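Cell division control protein Cdc48 (Mycobacterium smegmatis, PDB 5E7P) probably binds and hydrolyses ATP as a member of the AAA ATPase family, with two P-loop ATPase modules in one chain. Local coordinates at residues 476-487 against 534-542. Numbering follows the deposited sequence.
Sequences EVSVGSVTLDDV and FVVRALASS. With ADP (adenosine-5'-diphosphate), chain D.
The F534 ring is wedged between the loop 476-487 and the nucleotide: the ADP ribose covers one face, with C2' 3.8 Å above the ring centre, while E476 OE2 and D486 O lie at the edge, near the ring plane. V482 CG1 reaches F534 CE1 at 3.5 Å and V487 CG2 comes as close to CE2, both obliquely. A broad aromatic suits this place, since it meets sugar and valines together. With CG anti to the backbone N (chi1 -168°), the ring swings beside the ADP, whose O2A accepts a bond from F534 N. The second flat group, the guanidinium of R537, carries V477 CG2 over one face and E476 OE2 at its edge. R537 NH2 makes a salt bridge to E476 OE2 (2.7 Å), approaching from above the carboxylate plane, which stands 83° from the guanidinium; E476 and V477 are poorly ordered. Farther along, the small A538 lets the loop come close: its CB packs on V482, L484 and V487, and A538 CA lies 3.3 Å from V482 O in an almost straight CA-H...O contact. S541 OG lies 2.6 Å from V482 O and accepts from a water that also takes the N-H groups of G480 and V482, so a compact hydroxyl helps bind the loop's polar backbone. G480 is third in the type II turn S478-S481; at its phi of 111° a CB would jam against the preceding carbonyl O. Helix 534-539 follows parallel-sheet strand 521-525 through the P-loop; loop 476-487 covers one side, while V535 and L539 pack on helix 491-506, whose K494 bonds to the carbonyls of L484 and V487.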
ATOM      1  N   GLU A 476      -6.007   0.016   5.596  1.00102.19           N
ATOM      2  CA  GLU A 476      -6.617   0.402   4.329  1.00100.87           C
ATOM      3  C   GLU A 476      -5.994   1.700   3.811  1.00 96.83           C
ATOM      4  O   GLU A 476      -4.945   2.127   4.298  1.00 96.60           O
ATOM      5  CB  GLU A 476      -8.135   0.543   4.487  1.00103.72           C
ATOM      6  CG  GLU A 476      -8.940   0.204   3.234  1.00104.67           C
ATOM      7  CD  GLU A 476     -10.432   0.123   3.504  1.00107.46           C
ATOM      8  OE1 GLU A 476     -10.818  -0.450   4.545  1.00109.34           O
ATOM      9  OE2 GLU A 476     -11.219   0.639   2.685  1.00107.68           O
ATOM     10  N   VAL A 477      -6.644   2.310   2.819  1.00 92.62           N
ATOM     11  CA  VAL A 477      -6.144   3.507   2.130  1.00 87.12           C
ATOM     12  C   VAL A 477      -4.868   3.213   1.318  1.00 79.97           C
ATOM     13  O   VAL A 477      -4.320   4.085   0.642  1.00 79.16           O
ATOM     14  CB  VAL A 477      -5.969   4.713   3.091  1.00 72.10           C
ATOM     15  CG1 VAL A 477      -5.835   6.008   2.315  1.00 71.50           C
ATOM     16  CG2 VAL A 477      -7.162   4.811   4.029  1.00 74.20           C
ATOM     17  N   SER A 478      -4.408   1.968   1.384  1.00 73.10           N
ATOM     18  CA  SER A 478      -3.354   1.488   0.503  1.00 64.97           C
ATOM     19  C   SER A 478      -3.994   0.755  -0.668  1.00 56.97           C
ATOM     20  O   SER A 478      -4.768  -0.183  -0.474  1.00 56.14           O
ATOM     21  CB  SER A 478      -2.402   0.554   1.251  1.00 65.15           C
ATOM     22  OG  SER A 478      -1.702   1.245   2.271  1.00 65.67           O
ATOM     23  N   VAL A 479      -3.680   1.197  -1.881  1.00 50.21           N
ATOM     24  CA  VAL A 479      -4.218   0.583  -3.088  1.00 43.11           C
ATOM     25  C   VAL A 479      -3.833  -0.889  -3.142  1.00 36.08           C
ATOM     26  O   VAL A 479      -2.653  -1.229  -3.131  1.00 34.12           O
ATOM     27  CB  VAL A 479      -3.692   1.290  -4.350  1.00 43.17           C
ATOM     28  CG1 VAL A 479      -4.406   0.774  -5.584  1.00 43.66           C
ATOM     29  CG2 VAL A 479      -3.875   2.790  -4.223  1.00 44.76           C
ATOM     30  N   GLY A 480      -4.834  -1.763  -3.183  1.00 33.39           N
ATOM     31  CA  GLY A 480      -4.590  -3.193  -3.235  1.00 30.51           C
ATOM     32  C   GLY A 480      -4.976  -3.929  -1.965  1.00 30.88           C
ATOM     33  O   GLY A 480      -5.023  -5.159  -1.947  1.00 30.54           O
ATOM     34  N   SER A 481      -5.254  -3.182  -0.902  1.00 33.15           N
ATOM     35  CA  SER A 481      -5.624  -3.786   0.375  1.00 38.38           C
ATOM     36  C   SER A 481      -7.035  -4.357   0.316  1.00 39.23           C
ATOM     37  O   SER A 481      -7.356  -5.309   1.023  1.00 40.74           O
ATOM     38  CB  SER A 481      -5.512  -2.770   1.516  1.00 40.91           C
ATOM     39  OG  SER A 481      -6.494  -1.757   1.406  1.00 43.35           O
ATOM     40  N   VAL A 482      -7.870  -3.772  -0.534  1.00 38.84           N
ATOM     41  CA  VAL A 482      -9.242  -4.234  -0.700  1.00 39.12           C
ATOM     42  C   VAL A 482      -9.480  -4.730  -2.119  1.00 37.96           C
ATOM     43  O   VAL A 482      -9.145  -4.046  -3.082  1.00 37.43           O
ATOM     44  CB  VAL A 482     -10.246  -3.110  -0.403  1.00 41.35           C
ATOM     45  CG1 VAL A 482     -11.670  -3.618  -0.574  1.00 42.40           C
ATOM     46  CG2 VAL A 482     -10.035  -2.570   0.999  1.00 43.30           C
ATOM     47  N   THR A 483     -10.056  -5.921  -2.245  1.00 39.24           N
ATOM     48  CA  THR A 483     -10.442  -6.452  -3.547  1.00 39.71           C
ATOM     49  C   THR A 483     -11.950  -6.685  -3.581  1.00 42.22           C
ATOM     50  O   THR A 483     -12.602  -6.682  -2.538  1.00 41.13           O
ATOM     51  CB  THR A 483      -9.722  -7.774  -3.857  1.00 40.25           C
ATOM     52  OG1 THR A 483     -10.328  -8.840  -3.116  1.00 42.45           O
ATOM     53  CG2 THR A 483      -8.247  -7.677  -3.497  1.00 38.58           C
ATOM     54  N   LEU A 484     -12.500  -6.893  -4.776  1.00 38.80           N
ATOM     55  CA  LEU A 484     -13.948  -7.047  -4.939  1.00 39.75           C
ATOM     56  C   LEU A 484     -14.525  -8.229  -4.164  1.00 43.04           C
ATOM     57  O   LEU A 484     -15.712  -8.241  -3.842  1.00 43.55           O
ATOM     58  CB  LEU A 484     -14.326  -7.153  -6.419  1.00 39.39           C
ATOM     59  CG  LEU A 484     -14.274  -5.847  -7.213  1.00 39.80           C
ATOM     60  CD1 LEU A 484     -14.600  -6.090  -8.676  1.00 39.58           C
ATOM     61  CD2 LEU A 484     -15.223  -4.819  -6.618  1.00 38.80           C
ATOM     62  N   ASP A 485     -13.683  -9.216  -3.867  1.00 45.90           N
ATOM     63  CA  ASP A 485     -14.110 -10.387  -3.104  1.00 46.78           C
ATOM     64  C   ASP A 485     -14.391 -10.030  -1.645  1.00 48.16           C
ATOM     65  O   ASP A 485     -15.260 -10.623  -1.009  1.00 50.27           O
ATOM     66  CB  ASP A 485     -13.061 -11.500  -3.184  1.00 46.09           C
ATOM     67  N   ASP A 486     -13.652  -9.055  -1.123  1.00 47.29           N
ATOM     68  CA  ASP A 486     -13.827  -8.602   0.253  1.00 46.72           C
ATOM     69  C   ASP A 486     -15.099  -7.772   0.390  1.00 45.56           C
ATOM     70  O   ASP A 486     -15.555  -7.483   1.498  1.00 48.33           O
ATOM     71  CB  ASP A 486     -12.614  -7.789   0.704  1.00 49.62           C
ATOM     72  CG  ASP A 486     -11.311  -8.552   0.550  1.00 54.05           C
ATOM     73  OD1 ASP A 486     -11.294  -9.766   0.849  1.00 55.42           O
ATOM     74  OD2 ASP A 486     -10.308  -7.941   0.121  1.00 55.19           O
ATOM     75  N   VAL A 487     -15.664  -7.391  -0.748  1.00 42.38           N
ATOM     76  CA  VAL A 487     -16.901  -6.628  -0.778  1.00 41.80           C
ATOM     77  C   VAL A 487     -18.095  -7.560  -0.918  1.00 43.30           C
ATOM     78  O   VAL A 487     -18.273  -8.203  -1.955  1.00 42.42           O
ATOM     79  CB  VAL A 487     -16.921  -5.640  -1.955  1.00 42.92           C
ATOM     80  CG1 VAL A 487     -18.309  -5.056  -2.127  1.00 43.79           C
ATOM     81  CG2 VAL A 487     -15.887  -4.543  -1.755  1.00 41.46           C
ATOM     82  N   PHE A 534     -15.912   2.020  -0.021  1.00 35.64           N
ATOM     83  CA  PHE A 534     -15.340   0.681   0.058  1.00 35.56           C
ATOM     84  C   PHE A 534     -15.234   0.009  -1.312  1.00 35.08           C
ATOM     85  O   PHE A 534     -14.208  -0.584  -1.644  1.00 35.21           O
ATOM     86  CB  PHE A 534     -16.182  -0.181   1.004  1.00 35.77           C
ATOM     87  CG  PHE A 534     -15.535  -1.480   1.384  1.00 33.75           C
ATOM     88  CD1 PHE A 534     -14.223  -1.515   1.820  1.00 32.98           C
ATOM     89  CD2 PHE A 534     -16.249  -2.663   1.329  1.00 33.58           C
ATOM     90  CE1 PHE A 534     -13.628  -2.710   2.180  1.00 32.26           C
ATOM     91  CE2 PHE A 534     -15.660  -3.860   1.687  1.00 33.87           C
ATOM     92  CZ  PHE A 534     -14.345  -3.882   2.110  1.00 32.37           C
ATOM     93  N   VAL A 535     -16.295   0.110  -2.105  1.00 31.75           N
ATOM     94  CA  VAL A 535     -16.327  -0.541  -3.409  1.00 29.31           C
ATOM     95  C   VAL A 535     -15.373   0.114  -4.421  1.00 30.89           C
ATOM     96  O   VAL A 535     -14.854  -0.558  -5.313  1.00 31.55           O
ATOM     97  CB  VAL A 535     -17.765  -0.618  -3.971  1.00 27.97           C
ATOM     98  CG1 VAL A 535     -18.243   0.749  -4.444  1.00 28.00           C
ATOM     99  CG2 VAL A 535     -17.840  -1.638  -5.093  1.00 28.93           C
ATOM    100  N   VAL A 536     -15.132   1.414  -4.271  1.00 32.13           N
ATOM    101  CA  VAL A 536     -14.206   2.125  -5.148  1.00 32.00           C
ATOM    102  C   VAL A 536     -12.779   1.651  -4.903  1.00 33.18           C
ATOM    103  O   VAL A 536     -12.002   1.473  -5.840  1.00 34.23           O
ATOM    104  CB  VAL A 536     -14.282   3.650  -4.937  1.00 32.06           C
ATOM    105  CG1 VAL A 536     -13.212   4.359  -5.746  1.00 33.80           C
ATOM    106  CG2 VAL A 536     -15.646   4.165  -5.326  1.00 30.38           C
ATOM    107  N   ARG A 537     -12.442   1.440  -3.637  1.00 35.26           N
ATOM    108  CA  ARG A 537     -11.118   0.950  -3.273  1.00 36.79           C
ATOM    109  C   ARG A 537     -10.905  -0.476  -3.763  1.00 35.73           C
ATOM    110  O   ARG A 537      -9.796  -0.853  -4.132  1.00 35.65           O
ATOM    111  CB  ARG A 537     -10.913   1.032  -1.760  1.00 39.08           C
ATOM    112  CG  ARG A 537     -10.674   2.446  -1.253  1.00 42.68           C
ATOM    113  CD  ARG A 537     -10.769   2.508   0.255  1.00 45.65           C
ATOM    114  NE  ARG A 537     -10.436   3.824   0.794  1.00 48.09           N
ATOM    115  CZ  ARG A 537     -10.640   4.177   2.059  1.00 49.53           C
ATOM    116  NH1 ARG A 537     -10.306   5.390   2.481  1.00 49.48           N
ATOM    117  NH2 ARG A 537     -11.180   3.310   2.906  1.00 49.41           N
ATOM    118  N   ALA A 538     -11.973  -1.267  -3.765  1.00 36.43           N
ATOM    119  CA  ALA A 538     -11.912  -2.632  -4.272  1.00 36.60           C
ATOM    120  C   ALA A 538     -11.740  -2.607  -5.785  1.00 39.89           C
ATOM    121  O   ALA A 538     -11.000  -3.407  -6.357  1.00 39.73           O
ATOM    122  CB  ALA A 538     -13.171  -3.388  -3.895  1.00 33.18           C
ATOM    123  N   LEU A 539     -12.439  -1.673  -6.420  1.00 42.01           N
ATOM    124  CA  LEU A 539     -12.382  -1.482  -7.862  1.00 42.23           C
ATOM    125  C   LEU A 539     -10.987  -1.042  -8.285  1.00 40.06           C
ATOM    126  O   LEU A 539     -10.475  -1.453  -9.328  1.00 38.40           O
ATOM    127  CB  LEU A 539     -13.393  -0.410  -8.267  1.00 44.72           C
ATOM    128  CG  LEU A 539     -13.725  -0.266  -9.748  1.00 48.28           C
ATOM    129  CD1 LEU A 539     -14.672  -1.383 -10.181  1.00 50.90           C
ATOM    130  CD2 LEU A 539     -14.326   1.106 -10.021  1.00 47.67           C
ATOM    131  N   ALA A 540     -10.374  -0.206  -7.454  1.00 39.45           N
ATOM    132  CA  ALA A 540      -9.085   0.398  -7.768  1.00 38.87           C
ATOM    133  C   ALA A 540      -7.908  -0.541  -7.524  1.00 40.85           C
ATOM    134  O   ALA A 540      -6.763  -0.111  -7.554  1.00 45.32           O
ATOM    135  CB  ALA A 540      -8.903   1.683  -6.970  1.00 36.65           C
ATOM    136  N   SER A 541      -8.185  -1.816  -7.280  1.00 36.06           N
ATOM    137  CA  SER A 541      -7.122  -2.783  -7.036  1.00 32.65           C
ATOM    138  C   SER A 541      -6.996  -3.752  -8.195  1.00 29.59           C
ATOM    139  O   SER A 541      -6.287  -4.753  -8.101  1.00 29.42           O
ATOM    140  CB  SER A 541      -7.393  -3.562  -5.751  1.00 34.50           C
ATOM    141  OG  SER A 541      -7.541  -2.682  -4.654  1.00 38.13           O
ATOM    142  N   SER A 542      -7.694  -3.451  -9.283  1.00 29.37           N
ATOM    143  CA  SER A 542      -7.727  -4.323 -10.453  1.00 33.59           C
ATOM    144  C   SER A 542      -6.361  -4.494 -11.115  1.00 35.44           C
ATOM    145  O   SER A 542      -6.025  -5.583 -11.581  1.00 38.40           O
ATOM    146  CB  SER A 542      -8.733  -3.787 -11.476  1.00 36.16           C
ATOM    147  OG  SER A 542     -10.017  -3.631 -10.896  1.00 38.00           O
TER
HETATM  148  PB  ADP D 902     -19.017   5.804   3.909  1.00 91.17           P
HETATM  149  O1B ADP D 902     -19.389   5.728   5.370  1.00 91.27           O
HETATM  150  O2B ADP D 902     -18.180   7.015   3.575  1.00 92.74           O
HETATM  151  O3B ADP D 902     -20.171   5.567   2.961  1.00 90.61           O
HETATM  152  PA  ADP D 902     -18.406   3.081   3.250  1.00 62.78           P
HETATM  153  O1A ADP D 902     -19.899   3.021   3.036  1.00 63.83           O
HETATM  154  O2A ADP D 902     -17.467   2.675   2.146  1.00 61.50           O
HETATM  155  O3A ADP D 902     -17.990   4.568   3.720  1.00 90.60           O
HETATM  156  O5' ADP D 902     -18.061   2.139   4.509  1.00 76.32           O
HETATM  157  C5' ADP D 902     -16.713   1.874   4.890  1.00 74.70           C
HETATM  158  C4' ADP D 902     -16.674   0.590   5.714  1.00 70.88           C
HETATM  159  O4' ADP D 902     -17.949  -0.061   5.704  1.00 67.81           O
HETATM  160  C3' ADP D 902     -15.668  -0.400   5.151  1.00 69.14           C
HETATM  161  O3' ADP D 902     -14.468  -0.402   5.927  1.00 69.91           O
HETATM  162  C2' ADP D 902     -16.349  -1.752   5.220  1.00 67.74           C
HETATM  163  O2' ADP D 902     -15.766  -2.548   6.258  1.00 69.10           O
HETATM  164  C1' ADP D 902     -17.809  -1.478   5.543  1.00 65.02           C
HETATM  165  N9  ADP D 902     -18.625  -1.927   4.389  1.00 60.22           N
HETATM  166  C8  ADP D 902     -19.384  -1.127   3.617  1.00 59.73           C
HETATM  167  N7  ADP D 902     -20.005  -1.833   2.638  1.00 57.85           N
HETATM  168  C5  ADP D 902     -19.641  -3.119   2.778  1.00 56.04           C
HETATM  169  C6  ADP D 902     -19.937  -4.388   2.074  1.00 52.91           C
HETATM  170  N6  ADP D 902     -20.766  -4.411   1.004  1.00 51.85           N
HETATM  171  N1  ADP D 902     -19.353  -5.516   2.536  1.00 50.45           N
HETATM  172  C2  ADP D 902     -18.526  -5.493   3.598  1.00 54.42           C
HETATM  173  N3  ADP D 902     -18.212  -4.379   4.287  1.00 56.07           N
HETATM  174  C4  ADP D 902     -18.730  -3.178   3.933  1.00 57.39           C
HETATM  175  O   HOH W   1      -7.607  -1.338  -2.252  1.00 34.41           O
HETATM  176  O   HOH W   2     -10.323  -6.072  -7.230  1.00 47.78           O